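Local coordinates for protein DegQ (Legionella fallonii, PDB 3PV2) that probably degrades and chaperones proteins as an HtrA-type serine protease with a trypsin-fold domain and PDZ domains, working in 12-subunit assemblies, at residues Asp152-Ile157 with Gly207-Ala212; Asn94-Arg99 with Ile219-Leu224; Arg112-Arg117 with Leu130-Lys135. All coordinates share one frame; numbering follows the deposited sequence.

Contact 1: residues Asp152-Ile157 with Gly207-Ala212; sequences DFVVAI and GALVNA
Val155 and Val210 form a hydrogen-bonded antiparallel pair, as do Ile157 and Ala208, and the strands 153-157 and 208-211 run at 155° with their axes 4.6 Å apart at closest approach. Val210 N to Val155 O and Ile157 N to Ala208 O are both 2.8 Å. On one face, Val155 CB rests 4.0 Å from Val210 CG2, and Ile157 CD1 lies more loosely by the same methyl. Here Val210 places CG2 between its backbone N and carbonyl carbon (chi1 -59°), which sets that branch beside Val155 CB. Leu25 and Ile28 of helix 22-28 cover this face.

The pair is the seam that closes the second six-stranded antiparallel barrel of the trypsin fold, joining the first strand of that barrel to its fourth. On the other face, Leu209 lays CD2 across the partner strand, 3.6 Å from Val154 CB and 4.1 Å from Ala156 CB. The same Leu209 methyl is modelled 3.2 Å from Val155 O, but the unusual torsions of this leucine leave the closeness doubtful. Ile217 and Asn220 of the next strand touch Leu209 too.

Where the strands separate, a water bridges Phe153 O and Ala212 N, the bond to Phe153 O modelled rather short. The Phe153 ring leads away from Ala212 and meets Phe174 of a second subunit edge-to-face, while Asp152 OD1 bonds Ser20 OG of that subunit.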
# COMPACT_ATOMS: atom_id res chain seq x y z
N ASP B 152 8.02 17.54 50.86
CA ASP B 152 9.38 17.42 51.37
C ASP B 152 10.33 17.38 50.19
O ASP B 152 10.02 16.72 49.19
CB ASP B 152 9.63 16.09 52.14
CG ASP B 152 8.96 16.03 53.56
OD1 ASP B 152 8.75 17.05 54.24
OD2 ASP B 152 8.72 14.87 54.01
N PHE B 153 11.53 17.95 50.36
CA PHE B 153 12.53 17.93 49.31
C PHE B 153 13.30 16.62 49.23
O PHE B 153 13.57 15.96 50.22
CB PHE B 153 13.47 19.15 49.40
CG PHE B 153 12.75 20.50 49.25
CD1 PHE B 153 12.70 21.40 50.31
CD2 PHE B 153 12.25 20.89 48.03
CE1 PHE B 153 12.12 22.64 50.15
CE2 PHE B 153 11.65 22.10 47.90
CZ PHE B 153 11.60 22.99 48.98
N VAL B 154 13.61 16.21 48.02
CA VAL B 154 14.30 14.97 47.82
C VAL B 154 15.29 15.06 46.70
O VAL B 154 15.16 15.89 45.79
CB VAL B 154 13.30 13.83 47.50
CG1 VAL B 154 12.33 13.60 48.70
CG2 VAL B 154 12.54 14.11 46.20
N VAL B 155 16.30 14.18 46.77
CA VAL B 155 17.23 14.00 45.66
C VAL B 155 17.26 12.58 45.20
O VAL B 155 17.30 11.67 46.00
CB VAL B 155 18.64 14.50 46.04
CG1 VAL B 155 19.67 14.06 44.96
CG2 VAL B 155 18.61 16.00 46.20
N ALA B 156 17.17 12.35 43.91
CA ALA B 156 17.39 10.99 43.39
C ALA B 156 18.79 10.84 42.86
O ALA B 156 19.17 11.59 42.00
CB ALA B 156 16.35 10.64 42.23
N ILE B 157 19.52 9.85 43.32
CA ILE B 157 20.90 9.69 42.94
C ILE B 157 21.13 8.32 42.32
O ILE B 157 20.78 7.28 42.94
CB ILE B 157 21.85 9.70 44.14
CG1 ILE B 157 21.44 10.72 45.17
CG2 ILE B 157 23.32 10.01 43.66
CD1 ILE B 157 22.33 10.60 46.44
N GLY B 207 18.84 3.22 42.32
CA GLY B 207 19.66 4.12 43.14
C GLY B 207 18.82 4.65 44.29
O GLY B 207 17.72 4.15 44.54
N ALA B 208 19.30 5.70 44.92
CA ALA B 208 18.86 6.18 46.21
C ALA B 208 17.96 7.40 46.01
O ALA B 208 18.27 8.27 45.23
CB ALA B 208 20.09 6.58 47.02
N LEU B 209 16.82 7.44 46.69
CA LEU B 209 16.06 8.67 46.85
C LEU B 209 16.44 9.11 48.23
O LEU B 209 16.25 8.34 49.16
CB LEU B 209 14.54 8.41 46.76
CG LEU B 209 13.60 9.45 46.14
CD1 LEU B 209 12.26 9.60 46.90
CD2 LEU B 209 14.23 10.82 45.77
N VAL B 210 16.93 10.33 48.41
CA VAL B 210 17.28 10.73 49.74
C VAL B 210 16.56 11.97 50.12
O VAL B 210 16.22 12.77 49.26
CB VAL B 210 18.80 10.91 49.93
CG1 VAL B 210 19.55 9.62 49.61
CG2 VAL B 210 19.36 12.12 49.16
N ASN B 211 16.36 12.17 51.41
CA ASN B 211 15.75 13.41 51.91
C ASN B 211 16.83 14.45 52.05
O ASN B 211 18.00 14.18 51.75
CB ASN B 211 15.02 13.22 53.23
CG ASN B 211 15.96 12.79 54.37
OD1 ASN B 211 17.16 13.05 54.32
ND2 ASN B 211 15.42 12.10 55.35
N ALA B 212 16.44 15.63 52.50
CA ALA B 212 17.29 16.79 52.54
C ALA B 212 18.40 16.67 53.55
O ALA B 212 19.39 17.36 53.43
CB ALA B 212 16.43 18.06 52.83
O HOH W 1 13.47 16.36 52.73

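Contact 2: residues Asn94-Arg99 with Ile219-Leu224; sequences NDHVIR and INTAIL
Within the helical segment that brings His96 against Thr221, Arg99 NH1 makes a 2.8 Å salt bridge to Asp95 OD1, on the anti side, 27° out of the carboxylate plane, with His96 CA over one guanidinium face near its rim. The His96 ring reaches Thr221 and Ala222 with CE1. Thr221 CG2 sits at the rim of the imidazole, in its plane, 3.9 Å from His96 CE1; Ala222 O lies 4.0 Å from that same carbon in an oblique position. The histidine has CG between its backbone N and carbonyl carbon (chi1 80°), which sets CE1 beside Thr221. Thr221 CG2, anti to the backbone N, is the branch at the ring edge.

Asn94, just ahead of the helix, also points at the strand, and its carboxamide lies against the Asn220 carbonyl and crosses the Thr221 side chain. His96 ND1 is hydrogen-bonded to Asp126 OD2. Ser205 touches His96 and takes a hydrogen bond through OG from Ala222 N. His96, Asp126 and Ser205 are thus arranged in a way consistent with the catalytic triad of trypsin-like proteases, whose active site lies between the two barrels.

Helix 95-98 packs through Val97 and Ile98 onto Val35 and Val37 of strand 32-40 in the first barrel, whereas strand 216-221 belongs to the second, where Ile237 of strand 234-238 touches both Asn94 and Thr221.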
# COMPACT_ATOMS: atom_id res chain seq x y z
N ASN B 94 17.00 -2.81 41.75
CA ASN B 94 15.70 -3.33 41.32
C ASN B 94 15.78 -4.74 40.80
O ASN B 94 16.77 -5.11 40.17
CB ASN B 94 15.19 -2.53 40.18
CG ASN B 94 14.89 -1.09 40.57
OD1 ASN B 94 14.18 -0.82 41.57
ND2 ASN B 94 15.34 -0.17 39.75
N ASP B 95 14.72 -5.51 40.95
CA ASP B 95 14.69 -6.84 40.29
C ASP B 95 14.80 -6.73 38.76
O ASP B 95 15.50 -7.53 38.13
CB ASP B 95 13.44 -7.66 40.70
CG ASP B 95 13.60 -9.16 40.43
OD1 ASP B 95 12.75 -9.70 39.72
OD2 ASP B 95 14.57 -9.81 40.93
N HIS B 96 14.08 -5.78 38.15
CA HIS B 96 14.13 -5.64 36.69
C HIS B 96 15.54 -5.34 36.17
O HIS B 96 15.86 -5.73 35.07
CB HIS B 96 13.11 -4.65 36.15
CG HIS B 96 13.51 -3.22 36.28
ND1 HIS B 96 12.96 -2.38 37.22
CD2 HIS B 96 14.35 -2.45 35.55
CE1 HIS B 96 13.47 -1.17 37.08
NE2 HIS B 96 14.33 -1.19 36.08
N VAL B 97 16.39 -4.72 36.98
CA VAL B 97 17.77 -4.47 36.57
C VAL B 97 18.54 -5.79 36.38
O VAL B 97 19.31 -5.95 35.42
CB VAL B 97 18.47 -3.49 37.58
CG1 VAL B 97 19.98 -3.40 37.41
CG2 VAL B 97 17.86 -2.10 37.45
N ILE B 98 18.36 -6.72 37.31
CA ILE B 98 19.15 -7.95 37.30
C ILE B 98 18.49 -9.20 36.75
O ILE B 98 19.14 -10.23 36.69
CB ILE B 98 19.77 -8.30 38.72
CG1 ILE B 98 18.72 -8.52 39.81
CG2 ILE B 98 20.74 -7.21 39.14
CD1 ILE B 98 17.78 -9.74 39.64
N ARG B 99 17.23 -9.13 36.35
CA ARG B 99 16.57 -10.34 35.88
C ARG B 99 17.27 -10.92 34.66
O ARG B 99 17.71 -10.17 33.77
CB ARG B 99 15.11 -10.10 35.55
CG ARG B 99 14.19 -10.48 36.69
CD ARG B 99 12.77 -10.69 36.23
NE ARG B 99 12.23 -9.52 35.57
CZ ARG B 99 11.59 -8.52 36.18
NH1 ARG B 99 11.43 -8.52 37.50
NH2 ARG B 99 11.12 -7.50 35.46
N ILE B 219 14.15 3.50 47.18
CA ILE B 219 14.93 3.00 46.08
C ILE B 219 14.26 3.39 44.79
O ILE B 219 13.10 3.01 44.57
CB ILE B 219 15.09 1.51 46.14
CG1 ILE B 219 15.86 1.12 47.41
CG2 ILE B 219 15.90 0.98 44.93
CD1 ILE B 219 17.27 1.66 47.55
N ASN B 220 14.94 4.19 43.97
CA ASN B 220 14.36 4.68 42.69
C ASN B 220 13.98 3.47 41.83
O ASN B 220 14.73 2.47 41.75
CB ASN B 220 15.36 5.50 41.86
CG ASN B 220 16.11 6.56 42.68
OD1 ASN B 220 17.35 6.77 42.55
ND2 ASN B 220 15.36 7.22 43.51
N THR B 221 12.85 3.57 41.16
CA THR B 221 12.46 2.58 40.18
C THR B 221 11.92 3.29 38.95
O THR B 221 10.93 3.97 39.05
CB THR B 221 11.31 1.75 40.66
OG1 THR B 221 11.63 1.30 41.97
CG2 THR B 221 11.09 0.50 39.75
N ALA B 222 12.53 3.07 37.80
CA ALA B 222 12.06 3.71 36.59
C ALA B 222 11.03 2.80 35.94
O ALA B 222 11.39 1.77 35.41
CB ALA B 222 13.23 3.98 35.66
N ILE B 223 9.75 3.18 35.99
CA ILE B 223 8.69 2.40 35.30
C ILE B 223 8.20 3.17 34.06
O ILE B 223 7.97 4.40 34.13
CB ILE B 223 7.49 1.94 36.26
CG1 ILE B 223 6.09 2.25 35.68
CG2 ILE B 223 7.62 2.56 37.69
CD1 ILE B 223 5.58 1.25 34.63
N LEU B 224 8.04 2.42 32.94
CA LEU B 224 7.66 2.89 31.57
C LEU B 224 8.89 2.88 30.65
O LEU B 224 9.00 2.05 29.75
CB LEU B 224 6.91 4.26 31.52
CG LEU B 224 6.91 5.12 30.23
CD1 LEU B 224 5.66 6.02 30.14
CD2 LEU B 224 8.20 5.96 30.10

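Contact 3: residues Arg112-Arg117 with Leu130-Lys135; sequences RRLKAR and LKIDAK
Arg117 and Lys131 form a hydrogen-bonded antiparallel pair in the β-hairpin of strands 113-122 and 127-131, part of the first barrel of the trypsin fold. Arg117 N meets Lys131 O at 2.8 Å with a nearly straight bond, 174° at the hydrogen, and Lys131 N returns the bond to Arg117 O. Beyond this rung the chains spread apart, and side chains take over the contact. Leu114 reaches across with CD1, which lies 3.8 Å from Ile132 CD1 and equally near Ala134 CB; the Leu114 and Ile132 side chains cross at about a right angle. Ala116 CB meets the other branch of Ile132, at 3.9 Å from CG2. Ile132 carries CG1 between its backbone N and carbonyl carbon (chi1 53°), which leaves CG2 for Ala116 and sends CD1 to Leu114.

At the far end, Arg112 grips Lys135 O end-on with two nitrogens: NH1 stands 2.9 Å and NH2 3.1 Å from that oxygen, which lies close to the guanidinium plane. The bend at chi3 (-95°) helps swing the group round to this carbonyl. A salt bridge from NH2 to Asp110 OD2 gives the guanidinium a second hold, and NH1 also lies beside Ala134 CB.

Further out, Val106 of strand 101-107 packs on both Ala116 and Ile132, and Ile91 of strand 90-93 backs Ile132 and Leu130. Away from this pairing, Arg113 NE is hydrogen-bonded to Arg401 O of a third subunit. Two waters bridge the segments, one between backbones, one between side chains. The first donates to Lys115 O and accepts from Asp133 N; the other lies in the Arg117 guanidinium plane, accepting from NE at 2.7 Å and donating to Asp133 OD1.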
# COMPACT_ATOMS: atom_id res chain seq x y z
N ARG B 112 36.76 0.39 41.85
CA ARG B 112 36.88 -1.07 41.84
C ARG B 112 35.67 -1.67 41.12
O ARG B 112 34.57 -1.18 41.32
CB ARG B 112 36.93 -1.59 43.27
CG ARG B 112 38.07 -1.07 44.11
CD ARG B 112 38.02 -1.65 45.54
NE ARG B 112 37.34 -0.75 46.47
CZ ARG B 112 36.86 -1.10 47.67
NH1 ARG B 112 36.99 -2.34 48.12
NH2 ARG B 112 36.24 -0.19 48.43
N ARG B 113 35.89 -2.70 40.29
CA ARG B 113 34.81 -3.43 39.60
C ARG B 113 34.69 -4.79 40.26
O ARG B 113 35.63 -5.59 40.18
CB ARG B 113 35.07 -3.62 38.10
CG ARG B 113 35.23 -2.36 37.26
CD ARG B 113 34.01 -2.11 36.35
NE ARG B 113 33.92 -3.04 35.23
CZ ARG B 113 32.81 -3.40 34.57
NH1 ARG B 113 31.59 -2.93 34.89
NH2 ARG B 113 32.91 -4.29 33.58
N LEU B 114 33.58 -5.06 40.93
CA LEU B 114 33.42 -6.30 41.72
C LEU B 114 32.40 -7.25 41.14
O LEU B 114 31.32 -6.82 40.69
CB LEU B 114 33.04 -5.98 43.16
CG LEU B 114 34.10 -5.12 43.84
CD1 LEU B 114 33.52 -4.40 45.01
CD2 LEU B 114 35.37 -5.98 44.23
N LYS B 115 32.72 -8.54 41.16
CA LYS B 115 31.76 -9.57 40.80
C LYS B 115 30.69 -9.63 41.91
O LYS B 115 31.00 -9.64 43.08
CB LYS B 115 32.52 -10.88 40.71
CG LYS B 115 31.75 -12.07 40.21
CD LYS B 115 32.74 -13.22 39.87
CE LYS B 115 32.09 -14.56 40.11
NZ LYS B 115 30.65 -14.51 39.66
N ALA B 116 29.41 -9.64 41.55
CA ALA B 116 28.39 -9.54 42.56
C ALA B 116 27.61 -10.81 42.56
O ALA B 116 27.36 -11.37 41.51
CB ALA B 116 27.49 -8.38 42.30
N ARG B 117 27.14 -11.20 43.72
CA ARG B 117 26.31 -12.39 43.79
C ARG B 117 24.84 -12.01 44.05
O ARG B 117 24.58 -11.16 44.86
CB ARG B 117 26.88 -13.24 44.90
CG ARG B 117 26.26 -14.58 45.04
CD ARG B 117 27.28 -15.56 45.80
NE ARG B 117 27.45 -15.24 47.23
CZ ARG B 117 26.48 -15.34 48.16
NH1 ARG B 117 25.24 -15.73 47.84
NH2 ARG B 117 26.75 -15.02 49.43
N LEU B 130 21.97 -8.03 46.42
CA LEU B 130 23.23 -8.48 45.86
C LEU B 130 24.26 -8.41 46.98
O LEU B 130 24.16 -7.56 47.91
CB LEU B 130 23.72 -7.53 44.75
CG LEU B 130 22.83 -7.23 43.53
CD1 LEU B 130 23.56 -6.28 42.56
CD2 LEU B 130 22.39 -8.48 42.83
N LYS B 131 25.29 -9.23 46.84
CA LYS B 131 26.39 -9.20 47.76
C LYS B 131 27.73 -9.14 47.01
O LYS B 131 27.93 -9.81 45.99
CB LYS B 131 26.30 -10.42 48.65
CG LYS B 131 27.58 -10.75 49.34
CD LYS B 131 27.44 -10.88 50.85
CE LYS B 131 28.86 -11.09 51.47
NZ LYS B 131 28.79 -11.54 52.87
N ILE B 132 28.64 -8.36 47.55
CA ILE B 132 29.98 -8.17 46.99
C ILE B 132 30.91 -8.44 48.16
O ILE B 132 30.52 -8.25 49.31
CB ILE B 132 30.22 -6.76 46.41
CG1 ILE B 132 29.88 -5.68 47.44
CG2 ILE B 132 29.42 -6.55 45.15
CD1 ILE B 132 30.33 -4.25 47.03
N ASP B 133 32.10 -8.95 47.89
CA ASP B 133 33.03 -9.19 48.97
C ASP B 133 34.00 -8.08 48.87
O ASP B 133 34.93 -8.18 48.05
CB ASP B 133 33.79 -10.51 48.83
CG ASP B 133 32.89 -11.72 48.58
OD1 ASP B 133 31.76 -11.84 49.16
OD2 ASP B 133 33.34 -12.58 47.79
N ALA B 134 33.81 -7.02 49.65
CA ALA B 134 34.82 -5.96 49.71
C ALA B 134 34.91 -5.30 51.07
O ALA B 134 34.00 -5.41 51.89
CB ALA B 134 34.58 -4.92 48.62
N LYS B 135 36.03 -4.61 51.26
CA LYS B 135 36.29 -3.82 52.44
C LYS B 135 36.28 -2.36 52.03
O LYS B 135 36.19 -2.06 50.85
CB LYS B 135 37.69 -4.11 52.99
CG LYS B 135 38.31 -5.46 52.60
CD LYS B 135 39.02 -5.44 51.22
CE LYS B 135 40.33 -6.26 51.23
NZ LYS B 135 40.23 -7.61 51.88
O HOH W 2 32.60 -9.22 45.21
O HOH W 3 29.57 -13.82 47.96

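How the contacts relate
All three contacts belong to the trypsin-like protease part of the chain. Contact 3 lies in the first barrel, contact 1 closes the second, and contact 2 spans the two, with its helix from the first and its strand from the second. Contacts 1 and 2 have centres about 17 Å apart and join through neighbouring strands 208-211 and 216-221, where Gly207 O probably bonds Asn220 N. Contacts 2 and 3, about 19 Å apart, meet where Ile98 packs on Leu130. Along the chain contact 3 precedes contact 1, and both fall between the two segments of contact 2, which brings the barrels together around the probable active site.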